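Local coordinates for protein phosphatase 2C (Toxoplasma gondii, PDB 3D8K) that probably removes phosphate from phosphoserine and phosphothreonine residues of proteins, with manganese as cofactor, as a member of the PP2C family of serine/threonine phosphatases, at residues Leu218-Val223 with Asp246-Val251; Ala63-Gln68 with Ala99-Gly104. All coordinates share one frame; numbering follows the deposited sequence.

Interaction 1: residues Leu218-Val223 with Asp246-Val251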
ATOM      1  N   LEU C 218      14.359 -16.712  51.312  1.00 21.10           N
ATOM      2  CA  LEU C 218      13.833 -15.464  51.831  1.00 21.13           C
ATOM      3  C   LEU C 218      13.149 -14.607  50.777  1.00 19.14           C
ATOM      4  O   LEU C 218      13.665 -14.412  49.683  1.00 17.56           O
ATOM      5  CB  LEU C 218      14.942 -14.654  52.508  1.00 22.36           C
ATOM      6  CG  LEU C 218      15.905 -14.054  51.502  1.00 22.04           C
ATOM      7  CD1 LEU C 218      16.894 -13.164  52.213  1.00 22.31           C
ATOM      8  CD2 LEU C 218      16.594 -15.190  50.749  1.00 24.21           C
ATOM      9  N   LEU C 219      11.986 -14.087  51.155  1.00 17.38           N
ATOM     10  CA  LEU C 219      11.153 -13.256  50.300  1.00 16.48           C
ATOM     11  C   LEU C 219      11.015 -11.836  50.859  1.00 16.57           C
ATOM     12  O   LEU C 219      11.042 -11.628  52.078  1.00 16.77           O
ATOM     13  CB  LEU C 219       9.769 -13.899  50.183  1.00 14.08           C
ATOM     14  CG  LEU C 219       9.834 -15.422  50.005  1.00 15.37           C
ATOM     15  CD1 LEU C 219       8.459 -16.076  50.172  1.00 10.25           C
ATOM     16  CD2 LEU C 219      10.434 -15.718  48.647  1.00 12.62           C
ATOM     17  N   LEU C 220      10.875 -10.859  49.968  1.00 15.27           N
ATOM     18  CA  LEU C 220      10.710  -9.486  50.400  1.00 14.93           C
ATOM     19  C   LEU C 220       9.374  -9.430  51.167  1.00 16.46           C
ATOM     20  O   LEU C 220       8.330  -9.873  50.667  1.00 16.99           O
ATOM     21  CB  LEU C 220      10.706  -8.556  49.188  1.00 12.93           C
ATOM     22  CG  LEU C 220      11.003  -7.064  49.399  1.00 13.24           C
ATOM     23  CD1 LEU C 220      11.635  -6.494  48.149  1.00 12.54           C
ATOM     24  CD2 LEU C 220       9.731  -6.296  49.723  1.00 15.02           C
ATOM     25  N   GLY C 221       9.422  -8.918  52.394  1.00 14.84           N
ATOM     26  CA  GLY C 221       8.222  -8.838  53.198  1.00 15.82           C
ATOM     27  C   GLY C 221       7.663 -10.210  53.519  1.00 17.73           C
ATOM     28  O   GLY C 221       6.613 -10.340  54.142  1.00 17.68           O
ATOM     29  N   GLY C 222       8.361 -11.254  53.098  1.00 18.08           N
ATOM     30  CA  GLY C 222       7.858 -12.575  53.382  1.00 16.68           C
ATOM     31  C   GLY C 222       6.927 -13.048  52.289  1.00 17.35           C
ATOM     32  O   GLY C 222       6.168 -13.988  52.504  1.00 17.13           O
ATOM     33  N   VAL C 223       6.934 -12.395  51.130  1.00 16.40           N
ATOM     34  CA  VAL C 223       6.087 -12.884  50.056  1.00 16.28           C
ATOM     35  C   VAL C 223       6.749 -12.825  48.663  1.00 15.70           C
ATOM     36  O   VAL C 223       6.641 -13.758  47.880  1.00 14.42           O
ATOM     37  CB  VAL C 223       4.671 -12.156  50.045  1.00 15.63           C
ATOM     38  CG1 VAL C 223       4.382 -11.517  51.394  1.00 16.62           C
ATOM     39  CG2 VAL C 223       4.578 -11.139  48.931  1.00 14.80           C
ATOM     40  N   ASP C 246       8.883   2.877  47.053  1.00 44.50           N
ATOM     41  CA  ASP C 246       8.501   1.579  46.516  1.00 40.27           C
ATOM     42  C   ASP C 246       9.480   0.537  47.022  1.00 36.35           C
ATOM     43  O   ASP C 246      10.658   0.597  46.704  1.00 35.66           O
ATOM     44  CB  ASP C 246       8.534   1.593  44.988  1.00 43.31           C
ATOM     45  CG  ASP C 246       7.291   2.228  44.379  1.00 45.92           C
ATOM     46  OD1 ASP C 246       7.225   2.359  43.135  1.00 46.04           O
ATOM     47  OD2 ASP C 246       6.379   2.589  45.148  1.00 45.79           O
ATOM     48  N   LEU C 247       9.012  -0.404  47.830  1.00 32.59           N
ATOM     49  CA  LEU C 247       9.911  -1.440  48.309  1.00 29.07           C
ATOM     50  C   LEU C 247      10.189  -2.310  47.083  1.00 26.82           C
ATOM     51  O   LEU C 247      11.334  -2.595  46.761  1.00 23.10           O
ATOM     52  CB  LEU C 247       9.265  -2.247  49.438  1.00 29.38           C
ATOM     53  CG  LEU C 247       8.884  -1.452  50.700  1.00 30.02           C
ATOM     54  CD1 LEU C 247       8.313  -2.396  51.743  1.00 28.04           C
ATOM     55  CD2 LEU C 247      10.096  -0.723  51.266  1.00 29.79           C
ATOM     56  N   VAL C 248       9.130  -2.715  46.394  1.00 25.02           N
ATOM     57  CA  VAL C 248       9.284  -3.496  45.175  1.00 25.37           C
ATOM     58  C   VAL C 248       9.135  -2.527  44.003  1.00 25.45           C
ATOM     59  O   VAL C 248       8.028  -2.186  43.605  1.00 24.94           O
ATOM     60  CB  VAL C 248       8.202  -4.589  45.038  1.00 25.80           C
ATOM     61  CG1 VAL C 248       8.257  -5.186  43.631  1.00 25.19           C
ATOM     62  CG2 VAL C 248       8.408  -5.674  46.087  1.00 24.42           C
ATOM     63  N   SER C 249      10.255  -2.085  43.452  1.00 25.86           N
ATOM     64  CA  SER C 249      10.230  -1.143  42.345  1.00 24.67           C
ATOM     65  C   SER C 249       9.705  -1.755  41.039  1.00 25.11           C
ATOM     66  O   SER C 249       9.749  -2.972  40.834  1.00 27.48           O
ATOM     67  CB  SER C 249      11.641  -0.588  42.127  1.00 22.69           C
ATOM     68  OG  SER C 249      11.664   0.375  41.089  1.00 25.04           O
ATOM     69  N   ALA C 250       9.179  -0.899  40.171  1.00 24.05           N
ATOM     70  CA  ALA C 250       8.699  -1.326  38.858  1.00 22.44           C
ATOM     71  C   ALA C 250       9.475  -0.472  37.844  1.00 20.94           C
ATOM     72  O   ALA C 250       9.107  -0.349  36.678  1.00 19.09           O
ATOM     73  CB  ALA C 250       7.204  -1.106  38.726  1.00 19.82           C
ATOM     74  N   VAL C 251      10.548   0.138  38.332  1.00 20.20           N
ATOM     75  CA  VAL C 251      11.424   0.943  37.498  1.00 21.98           C
ATOM     76  C   VAL C 251      12.488  -0.033  37.003  1.00 23.01           C
ATOM     77  O   VAL C 251      13.329  -0.511  37.784  1.00 23.04           O
ATOM     78  CB  VAL C 251      12.121   2.049  38.298  1.00 20.83           C
ATOM     79  CG1 VAL C 251      12.843   2.973  37.345  1.00 19.26           C
ATOM     80  CG2 VAL C 251      11.119   2.789  39.149  1.00 19.22           C
TER
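Leu220 and Val248 meet by their methyl groups; no hydrogen bond crosses between these two segments, and the side-chain contacts are between apolar groups. The fork of the leucine is set over one branch of the valine: Leu220 CD1 lies 3.9 Å from Val248 CG2, and CD2 of the same leucine approaches that methyl equally closely. CG2 is the valine branch beside the backbone N. Leu220 CD2 also touches Leu247 CB, at 4.1 Å, so one leucine reaches both neighbours. Its CG is turned anti to the backbone N (chi1 -160°), which places both methyls against Val248 CG2. A branched aliphatic suits this buried place, where Val204, Phe211 and Phe235 complete the greasy surroundings of Leu220.

The strand 217-220 is the second arm of a two-stranded antiparallel hairpin that follows helix 198-206. Its place in the chain, between strands 185-188 and 253-259, is consistent with the flap subdomain of PP2C phosphatases, and the contact joins the end of this hairpin to the loop leading to strand 253-259 of the six-stranded sheet.

Polar interactions stay within each segment or go to outside partners. A type II turn spans Leu219 to Gly222, with Gly221 at its third position, where positive phi (64°) suits glycine. Just beyond, Val223 N donates to Leu220 O at 2.9 Å. In the loop, Ser249 OG accepts from Val251 N at 3.0 Å with an N-H...O angle of 159°, forming an ST turn; the short serine hydroxyl can reach the N-H two residues on. Leu247 O receives a hydrogen bond from Arg203 NH1, while the backbones of Val248 and Ser249 bond to Phe235 and Ala229.

Interaction 2: residues Ala63-Gln68 with Ala99-Gly104; sequences AMWLAQ and ANLPGG
The indole of Trp65 meets Ala99 and Leu101 obliquely, while Leu66 CG of its own helix lies at the ring's edge, in plane. Ala99 CB sits beside the pyrrole part of the ring, 4.0 Å from Trp65 NE1, an apolar approach. Leu101 CD1 bears on the root of the side chain, 3.7 Å from Trp65 CB and 4.2 Å from CG, the two side chains crossing at about a right angle. With CG anti to the backbone N (chi1 180°) and chi2 of 88°, the indole stands off the helix with its plane turned across the CA-CB-CG plane. Asp95 and Leu96 of helix 82-97 also touch it. A large, mainly apolar ring suits a partly exposed seam of this kind, and the methyl of Ala99 is enough to touch the indole at NE1.

Between these two partners the chain turns out of its helix at Asn100, whose positive phi is one that asparagine tolerates well. Pro102 then centres an inverse gamma turn, closed by a weak bond from Gly103 N to Leu101 O. Gly104 has backbone angles only glycine readily adopts; its O comes no nearer than 4.2 Å to Ala63 N, too long for a hydrogen bond.

Helix 61-74 is thereby packed against the link from helix 82-97 to strand 106-115, an arrangement fitting the PP2C fold, in which helices flank a central beta sandwich.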
ATOM      1  N   ALA C  63       1.069 -11.862  34.538  1.00 24.13           N
ATOM      2  CA  ALA C  63       1.967 -12.016  33.405  1.00 23.64           C
ATOM      3  C   ALA C  63       1.148 -11.878  32.119  1.00 23.07           C
ATOM      4  O   ALA C  63       1.475 -11.082  31.243  1.00 23.47           O
ATOM      5  CB  ALA C  63       2.616 -13.367  33.455  1.00 22.14           C
HETATM    6  N   MSE C  64       0.062 -12.643  32.041  1.00 23.47           N
HETATM    7  CA  MSE C  64      -0.829 -12.668  30.876  1.00 23.85           C
HETATM    8  C   MSE C  64      -1.458 -11.345  30.462  1.00 21.67           C
HETATM    9  O   MSE C  64      -1.811 -11.178  29.307  1.00 19.36           O
HETATM   10  CB  MSE C  64      -1.938 -13.701  31.077  1.00 25.36           C
HETATM   11  CG  MSE C  64      -2.780 -13.911  29.856  1.00 30.62           C
HETATM   12 SE   MSE C  64      -1.721 -14.502  28.279  1.00 45.10          SE
HETATM   13  CE  MSE C  64      -1.419 -16.380  28.878  1.00 37.48           C
ATOM     14  N   TRP C  65      -1.604 -10.419  31.401  1.00 21.00           N
ATOM     15  CA  TRP C  65      -2.173  -9.107  31.106  1.00 20.25           C
ATOM     16  C   TRP C  65      -1.079  -8.319  30.407  1.00 20.56           C
ATOM     17  O   TRP C  65      -1.300  -7.613  29.422  1.00 19.25           O
ATOM     18  CB  TRP C  65      -2.534  -8.398  32.409  1.00 19.83           C
ATOM     19  CG  TRP C  65      -3.120  -7.036  32.223  1.00 19.47           C
ATOM     20  CD1 TRP C  65      -4.431  -6.726  32.044  1.00 18.40           C
ATOM     21  CD2 TRP C  65      -2.408  -5.795  32.188  1.00 19.80           C
ATOM     22  NE1 TRP C  65      -4.585  -5.373  31.904  1.00 18.41           N
ATOM     23  CE2 TRP C  65      -3.352  -4.770  31.994  1.00 19.52           C
ATOM     24  CE3 TRP C  65      -1.053  -5.445  32.322  1.00 19.53           C
ATOM     25  CZ2 TRP C  65      -3.001  -3.420  31.904  1.00 21.41           C
ATOM     26  CZ3 TRP C  65      -0.694  -4.099  32.234  1.00 20.35           C
ATOM     27  CH2 TRP C  65      -1.668  -3.101  32.035  1.00 21.80           C
ATOM     28  N   LEU C  66       0.118  -8.452  30.952  1.00 19.93           N
ATOM     29  CA  LEU C  66       1.275  -7.769  30.421  1.00 21.54           C
ATOM     30  C   LEU C  66       1.595  -8.202  28.998  1.00 22.15           C
ATOM     31  O   LEU C  66       1.722  -7.374  28.097  1.00 21.71           O
ATOM     32  CB  LEU C  66       2.473  -8.037  31.322  1.00 21.04           C
ATOM     33  CG  LEU C  66       2.367  -7.477  32.736  1.00 20.08           C
ATOM     34  CD1 LEU C  66       3.496  -8.033  33.567  1.00 20.10           C
ATOM     35  CD2 LEU C  66       2.405  -5.968  32.706  1.00 16.27           C
ATOM     36  N   ALA C  67       1.727  -9.507  28.803  1.00 23.35           N
ATOM     37  CA  ALA C  67       2.048 -10.050  27.494  1.00 24.38           C
ATOM     38  C   ALA C  67       1.049  -9.644  26.412  1.00 25.29           C
ATOM     39  O   ALA C  67       1.412  -9.577  25.238  1.00 25.92           O
ATOM     40  CB  ALA C  67       2.161 -11.567  27.569  1.00 24.85           C
ATOM     41  N   GLN C  68      -0.197  -9.368  26.792  1.00 25.45           N
ATOM     42  CA  GLN C  68      -1.189  -8.964  25.802  1.00 25.62           C
ATOM     43  C   GLN C  68      -1.512  -7.465  25.799  1.00 24.62           C
ATOM     44  O   GLN C  68      -2.338  -7.004  25.016  1.00 23.93           O
ATOM     45  CB  GLN C  68      -2.466  -9.794  25.964  1.00 27.64           C
ATOM     46  CG  GLN C  68      -3.159  -9.676  27.309  1.00 32.16           C
ATOM     47  CD  GLN C  68      -3.869 -10.972  27.703  1.00 34.94           C
ATOM     48  OE1 GLN C  68      -4.538 -11.042  28.741  1.00 35.92           O
ATOM     49  NE2 GLN C  68      -3.710 -12.010  26.877  1.00 34.64           N
ATOM     50  N   ALA C  99      -6.375  -3.147  37.142  1.00 27.09           N
ATOM     51  CA  ALA C  99      -6.944  -4.372  36.599  1.00 27.03           C
ATOM     52  C   ALA C  99      -7.276  -5.304  37.755  1.00 27.42           C
ATOM     53  O   ALA C  99      -7.878  -6.352  37.574  1.00 26.67           O
ATOM     54  CB  ALA C  99      -5.943  -5.040  35.656  1.00 27.06           C
ATOM     55  N   ASN C 100      -6.865  -4.914  38.953  1.00 29.35           N
ATOM     56  CA  ASN C 100      -7.107  -5.718  40.141  1.00 31.82           C
ATOM     57  C   ASN C 100      -6.784  -7.198  39.892  1.00 30.77           C
ATOM     58  O   ASN C 100      -7.633  -8.065  40.065  1.00 30.40           O
ATOM     59  CB  ASN C 100      -8.575  -5.578  40.608  1.00 36.31           C
ATOM     60  CG  ASN C 100      -8.996  -4.120  40.859  1.00 39.17           C
ATOM     61  OD1 ASN C 100      -8.419  -3.423  41.698  1.00 40.85           O
ATOM     62  ND2 ASN C 100     -10.020  -3.664  40.127  1.00 39.61           N
ATOM     63  N   LEU C 101      -5.564  -7.493  39.470  1.00 29.99           N
ATOM     64  CA  LEU C 101      -5.190  -8.883  39.256  1.00 29.30           C
ATOM     65  C   LEU C 101      -4.312  -9.322  40.413  1.00 30.44           C
ATOM     66  O   LEU C 101      -3.680  -8.495  41.068  1.00 31.59           O
ATOM     67  CB  LEU C 101      -4.415  -9.048  37.957  1.00 27.06           C
ATOM     68  CG  LEU C 101      -5.134  -8.648  36.679  1.00 26.62           C
ATOM     69  CD1 LEU C 101      -4.391  -9.253  35.497  1.00 25.68           C
ATOM     70  CD2 LEU C 101      -6.567  -9.149  36.703  1.00 26.28           C
ATOM     71  N   PRO C 102      -4.267 -10.632  40.692  1.00 30.07           N
ATOM     72  CA  PRO C 102      -3.451 -11.180  41.783  1.00 29.75           C
ATOM     73  C   PRO C 102      -1.947 -10.937  41.571  1.00 30.08           C
ATOM     74  O   PRO C 102      -1.228 -11.841  41.151  1.00 28.92           O
ATOM     75  CB  PRO C 102      -3.796 -12.664  41.751  1.00 29.89           C
ATOM     76  CG  PRO C 102      -5.193 -12.681  41.214  1.00 29.18           C
ATOM     77  CD  PRO C 102      -5.135 -11.667  40.112  1.00 29.87           C
ATOM     78  N   GLY C 103      -1.499  -9.718  41.875  1.00 30.75           N
ATOM     79  CA  GLY C 103      -0.105  -9.320  41.720  1.00 30.19           C
ATOM     80  C   GLY C 103       0.913 -10.428  41.579  1.00 29.29           C
ATOM     81  O   GLY C 103       0.865 -11.406  42.324  1.00 27.83           O
ATOM     82  N   GLY C 104       1.826 -10.280  40.615  1.00 29.25           N
ATOM     83  CA  GLY C 104       2.848 -11.291  40.423  1.00 29.18           C
ATOM     84  C   GLY C 104       3.471 -11.471  39.045  1.00 28.21           C
ATOM     85  O   GLY C 104       2.949 -12.234  38.232  1.00 28.76           O
TER

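Interaction 2 comes first along the chain and closes before interaction 1 opens; their centres are about 17 Å apart, and their nearest atoms, about 8 Å apart, do not touch. Both contacts lean on helix 82-97: Leu66 of interaction 2 packs on its Met92, while Ala250 and Val251 of interaction 1 rest on Asp93 and Thr86. Both second segments lead into the same six-stranded antiparallel sheet: residues 99-104 run into strand 106-115, and the loop holding residues 246-251 runs into the outermost strand 253-259, with strand 165-173 between. Interaction 2 thus belongs to the helical layer of the PP2C sandwich, whereas interaction 1 ties the peripheral hairpin region back toward it.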